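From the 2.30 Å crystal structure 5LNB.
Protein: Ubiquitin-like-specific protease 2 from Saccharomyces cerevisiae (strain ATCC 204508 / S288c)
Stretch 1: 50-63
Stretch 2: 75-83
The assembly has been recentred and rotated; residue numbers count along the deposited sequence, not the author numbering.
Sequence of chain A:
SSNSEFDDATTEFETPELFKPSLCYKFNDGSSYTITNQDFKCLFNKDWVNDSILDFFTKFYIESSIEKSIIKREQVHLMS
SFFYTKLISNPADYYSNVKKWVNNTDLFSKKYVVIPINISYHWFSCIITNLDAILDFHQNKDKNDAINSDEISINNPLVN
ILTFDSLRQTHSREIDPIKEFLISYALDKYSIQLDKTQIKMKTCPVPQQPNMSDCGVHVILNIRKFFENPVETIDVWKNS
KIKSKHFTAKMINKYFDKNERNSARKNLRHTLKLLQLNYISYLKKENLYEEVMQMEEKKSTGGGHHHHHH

Stretch 1, residues 50-63: NDSILDFFTKFYIE
Stretch 2, residues 75-83: QVHLMSSFF

Helix 51-63 of yeast ubiquitin-like-specific protease 2 packs against strand 76-78 and the turn that follows it. The two run nearly antiparallel, 166° between their N-to-C directions, with axes 10.2 Å apart at closest approach. Register is set by Asp 55 CA to Ser 80 CA, 5.9 Å, and Lys 59 CA to Leu 78 CA, 7.2 Å; the contact buries 445 Å² in all. Helical phi/psi lie near -65/-42, and i to i-4 backbone bonds run unbroken from Leu 54 N to Asn 50 O (3.1 Å) through Glu 63 N to Lys 59 O (3.0 Å). Asn 50 (-80/171, chi1 p) caps the start: its OD1 accepts from Ile 53 N at 3.0 Å, while its ND2 is satisfied elsewhere in the structure.

The strand is extended, from -129/137 at Val 76 to -102/118 at Leu 78; Val 76 and Leu 78 point toward the helix and His 77 away. Met 79 (-84/140) and Ser 80 (-69/158) remain extended, then Ser 81 (-59/-25) turns the chain into a second helix. Ser 80 OG (chi1 92°) caps this turn, accepting from Phe 82 N at 3.2 Å, and Ser 80 O takes Phe 83 N at 3.0 Å.

Asp 55 (chi1 m, chi2 -36°) is the polar hub. Its OD1 accepts from Ser 81 N at 2.8 Å, its OD2 from Ser 81 OG at 2.9 Å (Ser 81 chi1 p); a weak bond also joins Ser 81 N to Asp 55 OD2 at 3.4 Å. One carboxylate thus satisfies both the backbone NH and the hydroxyl of the same serine. A bridging water donates to Asp 55 OD1 and to Met 79 O, both at 2.8 Å, and accepts from Thr 58 OG1 (chi1 p) at 2.9 Å, serving the carbonyl of Met 79, just past the strand, which has no direct hydrogen bond to the helix.

One turn earlier, Asp 51 (chi1 m) places OD1 3.3 Å from Ser 81 OG; that OD1 is hydrogen-bonded elsewhere in the structure. Its OD2 lies 3.4 Å from CZ of Phe 82 (chi1 m, chi2 90°), approaching the ring obliquely.

Farther along the helix, the contact becomes mainly apolar. Leu 78 (chi1 t, chi2 p) sets CD2 3.5 Å from Thr 58 OG1 and 3.4 Å from Lys 59 N, and CD1 4.1 Å from Ile 62 CD1. Ile 62 (m, t) also brings CG2 within 4.0 Å of Val 76 CG2 (Val 76 chi1 p). Lys 59 (t, p, t, t) donates from NZ to Glu 63 OE2 at 3.1 Å, a salt bridge within the helix; NZ is also hydrogen-bonded elsewhere in the structure, and both Glu 63 carboxylate oxygens (chi1 m, chi2 m, chi3 -34°) bond to a residue flanking the stretches.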

# COMPACT_ATOMS: atom_id res chain seq x y z
N ASN A 50 7.66 9.93 -3.92
CA ASN A 50 8.78 9.03 -3.66
C ASN A 50 8.39 7.93 -2.66
O ASN A 50 7.31 7.94 -2.06
CB ASN A 50 10.00 9.80 -3.14
CG ASN A 50 9.71 10.60 -1.88
OD1 ASN A 50 9.30 10.04 -0.86
ND2 ASN A 50 9.90 11.90 -1.96
N ASP A 51 9.29 6.95 -2.50
CA ASP A 51 9.02 5.78 -1.65
C ASP A 51 8.78 6.18 -0.20
O ASP A 51 7.97 5.54 0.49
CB ASP A 51 10.19 4.81 -1.72
CG ASP A 51 10.53 4.39 -3.13
OD1 ASP A 51 9.61 3.94 -3.85
OD2 ASP A 51 11.71 4.51 -3.52
N SER A 52 9.49 7.20 0.29
CA SER A 52 9.36 7.59 1.69
C SER A 52 7.94 8.04 1.99
O SER A 52 7.33 7.61 2.98
CB SER A 52 10.34 8.71 2.02
OG SER A 52 11.67 8.27 1.81
N ILE A 53 7.40 8.91 1.14
CA ILE A 53 6.06 9.42 1.35
C ILE A 53 5.05 8.29 1.23
O ILE A 53 4.15 8.15 2.07
CB ILE A 53 5.75 10.55 0.34
CG1 ILE A 53 6.63 11.78 0.62
CG2 ILE A 53 4.29 10.89 0.39
CD1 ILE A 53 6.45 12.36 2.01
N LEU A 54 5.17 7.48 0.19
CA LEU A 54 4.18 6.44 -0.02
C LEU A 54 4.23 5.38 1.08
O LEU A 54 3.18 4.99 1.60
CB LEU A 54 4.37 5.81 -1.40
CG LEU A 54 3.19 4.90 -1.73
CD1 LEU A 54 2.77 5.15 -3.14
CD2 LEU A 54 3.57 3.43 -1.51
N ASP A 55 5.43 4.91 1.44
CA ASP A 55 5.49 3.89 2.49
C ASP A 55 5.04 4.45 3.83
O ASP A 55 4.40 3.74 4.62
CB ASP A 55 6.90 3.27 2.58
CG ASP A 55 7.24 2.40 1.36
OD1 ASP A 55 6.34 1.73 0.84
OD2 ASP A 55 8.40 2.39 0.91
N PHE A 56 5.34 5.72 4.12
CA PHE A 56 4.84 6.30 5.36
C PHE A 56 3.32 6.29 5.40
O PHE A 56 2.72 5.89 6.40
CB PHE A 56 5.35 7.73 5.54
CG PHE A 56 4.72 8.42 6.72
CD1 PHE A 56 5.11 8.11 8.00
CD2 PHE A 56 3.69 9.33 6.54
CE1 PHE A 56 4.53 8.73 9.09
CE2 PHE A 56 3.10 9.95 7.63
CZ PHE A 56 3.52 9.64 8.91
N PHE A 57 2.67 6.75 4.33
CA PHE A 57 1.23 6.92 4.38
C PHE A 57 0.46 5.60 4.28
O PHE A 57 -0.61 5.47 4.89
CB PHE A 57 0.78 7.88 3.29
CG PHE A 57 0.76 9.30 3.74
CD1 PHE A 57 -0.06 9.69 4.79
CD2 PHE A 57 1.55 10.25 3.11
CE1 PHE A 57 -0.10 11.02 5.21
CE2 PHE A 57 1.51 11.58 3.52
CZ PHE A 57 0.69 11.97 4.57
N THR A 58 0.96 4.62 3.53
CA THR A 58 0.29 3.32 3.57
C THR A 58 0.32 2.76 4.98
O THR A 58 -0.70 2.29 5.50
CB THR A 58 0.93 2.34 2.58
OG1 THR A 58 2.30 2.10 2.95
CG2 THR A 58 0.88 2.90 1.16
N LYS A 59 1.48 2.85 5.63
CA LYS A 59 1.58 2.50 7.04
C LYS A 59 0.64 3.35 7.89
O LYS A 59 -0.09 2.84 8.74
CB LYS A 59 3.03 2.67 7.50
CG LYS A 59 3.27 2.33 8.95
CD LYS A 59 3.25 0.84 9.17
CE LYS A 59 3.88 0.46 10.52
NZ LYS A 59 3.45 -0.89 10.97
N PHE A 60 0.65 4.66 7.65
CA PHE A 60 -0.16 5.57 8.46
C PHE A 60 -1.64 5.20 8.42
O PHE A 60 -2.29 5.07 9.46
CB PHE A 60 0.07 7.01 7.98
CG PHE A 60 -0.64 8.04 8.80
CD1 PHE A 60 -0.10 8.49 10.00
CD2 PHE A 60 -1.87 8.54 8.39
CE1 PHE A 60 -0.76 9.44 10.76
CE2 PHE A 60 -2.53 9.49 9.14
CZ PHE A 60 -1.97 9.94 10.33
N TYR A 61 -2.20 5.00 7.21
CA TYR A 61 -3.63 4.75 7.11
C TYR A 61 -4.03 3.33 7.49
O TYR A 61 -5.19 3.11 7.87
CB TYR A 61 -4.12 5.09 5.71
CG TYR A 61 -4.13 6.58 5.48
CD1 TYR A 61 -4.86 7.42 6.31
CD2 TYR A 61 -3.37 7.16 4.46
CE1 TYR A 61 -4.84 8.80 6.13
CE2 TYR A 61 -3.36 8.53 4.27
CZ TYR A 61 -4.09 9.34 5.11
OH TYR A 61 -4.09 10.70 4.91
N ILE A 62 -3.11 2.37 7.43
CA ILE A 62 -3.45 1.04 7.91
C ILE A 62 -3.44 1.00 9.44
O ILE A 62 -4.29 0.36 10.06
CB ILE A 62 -2.51 -0.00 7.29
CG1 ILE A 62 -2.84 -0.15 5.80
CG2 ILE A 62 -2.65 -1.33 8.01
CD1 ILE A 62 -1.92 -1.10 5.07
N GLU A 63 -2.49 1.71 10.05
CA GLU A 63 -2.48 1.82 11.50
C GLU A 63 -3.74 2.53 12.00
O GLU A 63 -4.29 2.17 13.05
CB GLU A 63 -1.23 2.56 11.95
CG GLU A 63 0.04 1.75 11.76
CD GLU A 63 0.19 0.64 12.80
OE1 GLU A 63 -0.25 0.84 13.96
OE2 GLU A 63 0.73 -0.44 12.46
N GLN A 75 -4.40 -9.38 11.06
CA GLN A 75 -5.05 -9.69 9.79
C GLN A 75 -4.35 -9.09 8.58
O GLN A 75 -4.68 -9.48 7.45
CB GLN A 75 -6.51 -9.21 9.81
CG GLN A 75 -7.37 -9.85 10.87
CD GLN A 75 -8.78 -9.28 10.91
OE1 GLN A 75 -9.00 -8.11 10.58
NE2 GLN A 75 -9.74 -10.12 11.28
N VAL A 76 -3.40 -8.17 8.77
CA VAL A 76 -2.83 -7.39 7.68
C VAL A 76 -1.31 -7.47 7.74
O VAL A 76 -0.72 -7.36 8.82
CB VAL A 76 -3.30 -5.91 7.75
CG1 VAL A 76 -2.85 -5.28 9.06
CG2 VAL A 76 -2.79 -5.10 6.56
N HIS A 77 -0.68 -7.65 6.58
CA HIS A 77 0.77 -7.49 6.43
C HIS A 77 1.05 -6.48 5.33
O HIS A 77 0.63 -6.68 4.18
CB HIS A 77 1.45 -8.82 6.12
CG HIS A 77 2.94 -8.77 6.27
ND1 HIS A 77 3.77 -8.24 5.31
CD2 HIS A 77 3.74 -9.17 7.28
CE1 HIS A 77 5.02 -8.33 5.72
NE2 HIS A 77 5.03 -8.89 6.91
N LEU A 78 1.76 -5.41 5.67
CA LEU A 78 2.09 -4.34 4.74
C LEU A 78 3.53 -4.50 4.29
O LEU A 78 4.45 -4.45 5.11
CB LEU A 78 1.89 -2.96 5.37
CG LEU A 78 2.42 -1.76 4.58
CD1 LEU A 78 1.73 -1.64 3.21
CD2 LEU A 78 2.27 -0.46 5.35
N MET A 79 3.73 -4.72 3.00
CA MET A 79 5.07 -4.71 2.44
C MET A 79 5.48 -3.28 2.12
O MET A 79 4.67 -2.48 1.64
CB MET A 79 5.12 -5.54 1.16
CG MET A 79 4.88 -7.03 1.38
SD MET A 79 6.22 -7.75 2.33
CE MET A 79 5.90 -9.48 2.03
N SER A 80 6.73 -2.95 2.39
CA SER A 80 7.25 -1.70 1.86
C SER A 80 7.37 -1.80 0.34
O SER A 80 7.45 -2.90 -0.23
CB SER A 80 8.60 -1.36 2.48
OG SER A 80 9.65 -1.87 1.69
N SER A 81 7.38 -0.63 -0.32
CA SER A 81 7.49 -0.62 -1.78
C SER A 81 8.75 -1.31 -2.29
O SER A 81 8.76 -1.78 -3.43
CB SER A 81 7.46 0.82 -2.29
OG SER A 81 8.57 1.54 -1.82
N PHE A 82 9.80 -1.38 -1.48
CA PHE A 82 11.02 -2.02 -1.94
C PHE A 82 10.92 -3.54 -2.04
O PHE A 82 11.76 -4.14 -2.71
CB PHE A 82 12.19 -1.64 -1.04
CG PHE A 82 12.54 -0.18 -1.10
CD1 PHE A 82 11.95 0.72 -0.23
CD2 PHE A 82 13.43 0.29 -2.05
CE1 PHE A 82 12.26 2.06 -0.29
CE2 PHE A 82 13.74 1.64 -2.12
CZ PHE A 82 13.15 2.53 -1.23
N PHE A 83 9.89 -4.16 -1.45
CA PHE A 83 9.75 -5.61 -1.57
C PHE A 83 9.63 -6.04 -3.03
O PHE A 83 10.40 -6.88 -3.52
CB PHE A 83 8.54 -6.10 -0.76
CG PHE A 83 8.17 -7.53 -1.04
CD1 PHE A 83 8.88 -8.57 -0.48
CD2 PHE A 83 7.12 -7.83 -1.89
CE1 PHE A 83 8.54 -9.89 -0.73
CE2 PHE A 83 6.77 -9.15 -2.16
CZ PHE A 83 7.48 -10.18 -1.57
O HOH W 1 4.31 0.26 2.09